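Long-range contact in Mannose/sialic acid-binding lectin (Polygonatum cyrtonema, PDB 3A0D), which probably binds carbohydrates such as mannose through its bulb-type lectin domain, as in this complex with methyl alpha-D-mannopyranoside: residues Asp83-Val88 and Tyr98-Trp103. Sequence-based numbering, arbitrary orientation.
With MMA (methyl alpha-D-mannopyranoside), chain B; MMA (methyl alpha-D-mannopyranoside), chain C; SO4 (sulfate ion), chain D.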
loop_
_atom_site.group_PDB
_atom_site.type_symbol
_atom_site.label_atom_id
_atom_site.label_comp_id
_atom_site.label_asym_id
_atom_site.label_seq_id
_atom_site.Cartn_x
_atom_site.Cartn_y
_atom_site.Cartn_z
ATOM N N ASP A 83 0.490 -9.869 13.425
ATOM C CA ASP A 83 -0.196 -10.218 12.184
ATOM C C ASP A 83 0.677 -9.752 11.014
ATOM O O ASP A 83 1.802 -10.220 10.844
ATOM C CB ASP A 83 -1.558 -9.515 12.144
ATOM C CG ASP A 83 -2.510 -10.146 11.151
ATOM O OD1 ASP A 83 -2.981 -9.442 10.230
ATOM O OD2 ASP A 83 -2.788 -11.354 11.295
ATOM N N HIS A 84 0.146 -8.838 10.209
ATOM C CA HIS A 84 0.877 -8.266 9.081
ATOM C C HIS A 84 0.363 -6.858 8.820
ATOM O O HIS A 84 -0.833 -6.586 8.942
ATOM C CB HIS A 84 0.727 -9.122 7.820
ATOM C CG HIS A 84 1.593 -10.342 7.816
ATOM N ND1 HIS A 84 1.158 -11.565 8.279
ATOM C CD2 HIS A 84 2.890 -10.513 7.462
ATOM C CE1 HIS A 84 2.149 -12.436 8.212
ATOM N NE2 HIS A 84 3.212 -11.823 7.721
ATOM N N TYR A 85 1.276 -5.959 8.471
ATOM C CA TYR A 85 0.915 -4.572 8.216
ATOM C C TYR A 85 1.586 -4.050 6.958
ATOM O O TYR A 85 2.408 -4.734 6.348
ATOM C CB TYR A 85 1.316 -3.699 9.409
ATOM C CG TYR A 85 0.637 -4.090 10.703
ATOM C CD1 TYR A 85 0.990 -5.260 11.377
ATOM C CD2 TYR A 85 -0.390 -3.310 11.233
ATOM C CE1 TYR A 85 0.334 -5.646 12.542
ATOM C CE2 TYR A 85 -1.051 -3.684 12.393
ATOM C CZ TYR A 85 -0.688 -4.853 13.042
ATOM O OH TYR A 85 -1.368 -5.236 14.175
ATOM N N VAL A 86 1.228 -2.832 6.577
ATOM C CA VAL A 86 1.797 -2.211 5.393
ATOM C C VAL A 86 2.002 -0.717 5.627
ATOM O O VAL A 86 1.227 -0.078 6.345
ATOM C CB VAL A 86 0.874 -2.406 4.158
ATOM C CG1 VAL A 86 -0.373 -1.543 4.294
ATOM C CG2 VAL A 86 1.626 -2.073 2.879
ATOM N N LEU A 87 3.068 -0.186 5.038
ATOM C CA LEU A 87 3.398 1.232 5.115
ATOM C C LEU A 87 3.149 1.738 3.700
ATOM O O LEU A 87 3.642 1.152 2.739
ATOM C CB LEU A 87 4.870 1.433 5.471
ATOM C CG LEU A 87 5.336 2.886 5.343
ATOM C CD1 LEU A 87 4.637 3.741 6.400
ATOM C CD2 LEU A 87 6.844 2.958 5.490
ATOM N N VAL A 88 2.401 2.823 3.563
ATOM C CA VAL A 88 2.082 3.323 2.233
ATOM C C VAL A 88 2.259 4.823 2.013
ATOM O O VAL A 88 1.835 5.635 2.834
ATOM C CB VAL A 88 0.617 2.969 1.875
ATOM C CG1 VAL A 88 0.281 3.455 0.483
ATOM C CG2 VAL A 88 0.405 1.466 1.980
ATOM N N TYR A 98 -1.077 0.766 7.836
ATOM C CA TYR A 98 -2.392 0.136 7.967
ATOM C C TYR A 98 -2.240 -1.303 8.427
ATOM O O TYR A 98 -1.257 -1.964 8.105
ATOM C CB TYR A 98 -3.143 0.105 6.636
ATOM C CG TYR A 98 -3.559 1.438 6.078
ATOM C CD1 TYR A 98 -2.734 2.133 5.193
ATOM C CD2 TYR A 98 -4.814 1.972 6.368
ATOM C CE1 TYR A 98 -3.154 3.321 4.603
ATOM C CE2 TYR A 98 -5.242 3.161 5.783
ATOM C CZ TYR A 98 -4.406 3.827 4.901
ATOM O OH TYR A 98 -4.827 4.997 4.313
ATOM N N GLY A 99 -3.236 -1.794 9.152
ATOM C CA GLY A 99 -3.193 -3.164 9.628
ATOM C C GLY A 99 -4.176 -3.362 10.759
ATOM O O GLY A 99 -4.644 -2.382 11.335
ATOM N N PRO A 100 -4.487 -4.616 11.125
ATOM C CA PRO A 100 -3.953 -5.840 10.526
ATOM C C PRO A 100 -4.628 -6.227 9.211
ATOM O O PRO A 100 -5.318 -5.418 8.586
ATOM C CB PRO A 100 -4.192 -6.872 11.617
ATOM C CG PRO A 100 -5.519 -6.440 12.151
ATOM C CD PRO A 100 -5.367 -4.933 12.264
ATOM N N VAL A 101 -4.427 -7.476 8.806
ATOM C CA VAL A 101 -5.006 -7.984 7.570
ATOM C C VAL A 101 -6.521 -8.124 7.668
ATOM O O VAL A 101 -7.045 -8.695 8.623
ATOM C CB VAL A 101 -4.415 -9.361 7.194
ATOM C CG1 VAL A 101 -5.126 -9.912 5.969
ATOM C CG2 VAL A 101 -2.925 -9.235 6.920
ATOM N N VAL A 102 -7.216 -7.590 6.671
ATOM C CA VAL A 102 -8.667 -7.658 6.614
ATOM C C VAL A 102 -9.103 -8.727 5.615
ATOM O O VAL A 102 -10.077 -9.444 5.839
ATOM C CB VAL A 102 -9.267 -6.299 6.174
ATOM C CG1 VAL A 102 -10.719 -6.476 5.737
ATOM C CG2 VAL A 102 -9.179 -5.300 7.319
ATOM N N TRP A 103 -8.359 -8.836 4.519
ATOM C CA TRP A 103 -8.678 -9.780 3.454
ATOM C C TRP A 103 -7.457 -9.945 2.559
ATOM O O TRP A 103 -6.639 -9.036 2.449
ATOM C CB TRP A 103 -9.842 -9.218 2.630
ATOM C CG TRP A 103 -10.261 -10.040 1.449
ATOM C CD1 TRP A 103 -11.133 -11.092 1.446
ATOM C CD2 TRP A 103 -9.855 -9.852 0.088
ATOM N NE1 TRP A 103 -11.301 -11.566 0.167
ATOM C CE2 TRP A 103 -10.526 -10.823 -0.687
ATOM C CE3 TRP A 103 -8.990 -8.955 -0.554
ATOM C CZ2 TRP A 103 -10.359 -10.924 -2.073
ATOM C CZ3 TRP A 103 -8.825 -9.055 -1.936
ATOM C CH2 TRP A 103 -9.506 -10.033 -2.677
HETATM C C1 MMA B . 1.243 -13.401 3.587
HETATM C C2 MMA B . 2.006 -12.139 3.093
HETATM C C3 MMA B . 1.622 -10.946 3.992
HETATM C C4 MMA B . 0.103 -10.732 3.889
HETATM C C5 MMA B . -0.610 -12.018 4.351
HETATM C C6 MMA B . -2.128 -11.820 4.222
HETATM C C7 MMA B . 0.948 -14.905 5.381
HETATM O O1 MMA B . 1.641 -13.716 4.946
HETATM O O2 MMA B . 1.617 -11.847 1.739
HETATM O O3 MMA B . 2.306 -9.768 3.544
HETATM O O4 MMA B . -0.281 -9.640 4.725
HETATM O O5 MMA B . -0.206 -13.146 3.514
HETATM O O6 MMA B . -2.813 -13.002 4.636
HETATM C C1 MMA C . -6.445 10.925 5.753
HETATM C C2 MMA C . -6.196 10.145 4.432
HETATM C C3 MMA C . -6.455 8.646 4.687
HETATM C C4 MMA C . -5.490 8.168 5.784
HETATM C C5 MMA C . -5.745 8.993 7.061
HETATM C C6 MMA C . -4.763 8.540 8.152
HETATM C C7 MMA C . -8.052 11.524 7.375
HETATM O O1 MMA C . -7.828 10.772 6.163
HETATM O O2 MMA C . -4.827 10.320 4.026
HETATM O O3 MMA C . -6.218 7.906 3.482
HETATM O O4 MMA C . -5.720 6.784 6.049
HETATM O O5 MMA C . -5.533 10.414 6.793
HETATM O O6 MMA C . -4.972 9.296 9.344
HETATM S S SO4 D . 5.978 -13.853 8.003
HETATM O O1 SO4 D . 4.773 -14.483 7.430
HETATM O O2 SO4 D . 6.075 -14.201 9.434
HETATM O O3 SO4 D . 7.175 -14.339 7.293
HETATM O O4 SO4 D . 5.890 -12.389 7.854
HETATM O O HOH W 1 -5.933 -10.594 10.159
#
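The hairpin of strands 86-89 and 95-104, whose second strand carries a mannose site, shows how a side chain can add a bond across a hairpin where the backbone pairing stops. V86 and Y98 form an antiparallel hydrogen-bonded pair: V86 N gives to Y98 O at 3.0 Å in the carbonyl plane, and Y98 N returns a bond to V86 O at 2.9 Å. Beside them V86 CG1 rests on Y98 CB. Beyond this pair the strand leaves the pairing at G99 and the cis peptide before P100. The Y85 ring takes up the turn, its CD2 packed 3.2 Å from G99 CA, against a residue with no side chain, and one ring face receiving P100 CA off-centre; Y85 OH is anchored on K81 O. The D83 carboxylate makes the next bond across the hairpin. Swung anti to the backbone N (chi1 -161°), it reaches V101, where OD1 accepts V101 N at 2.8 Å in a nearly straight bond (170°), and a water links the same oxygen to V101 O. O4 of the chain B mannoside lies 3.3 Å from H84 CB and 3.5 Å from V101 CG2, while Y98 OH accepts a 2.6 Å bond from O4 of the chain C mannoside and is also hydrogen-bonded to Q90 OE1. Q90, D92 and N94 complete that second site, consistent with the QxDxNxVxY mannose motif of monocot lectins, and the strand of Y98 and V101 continues the sheet into the second subunit, as in the strand-exchanged dimers of bulb-type, beta-prism II lectins.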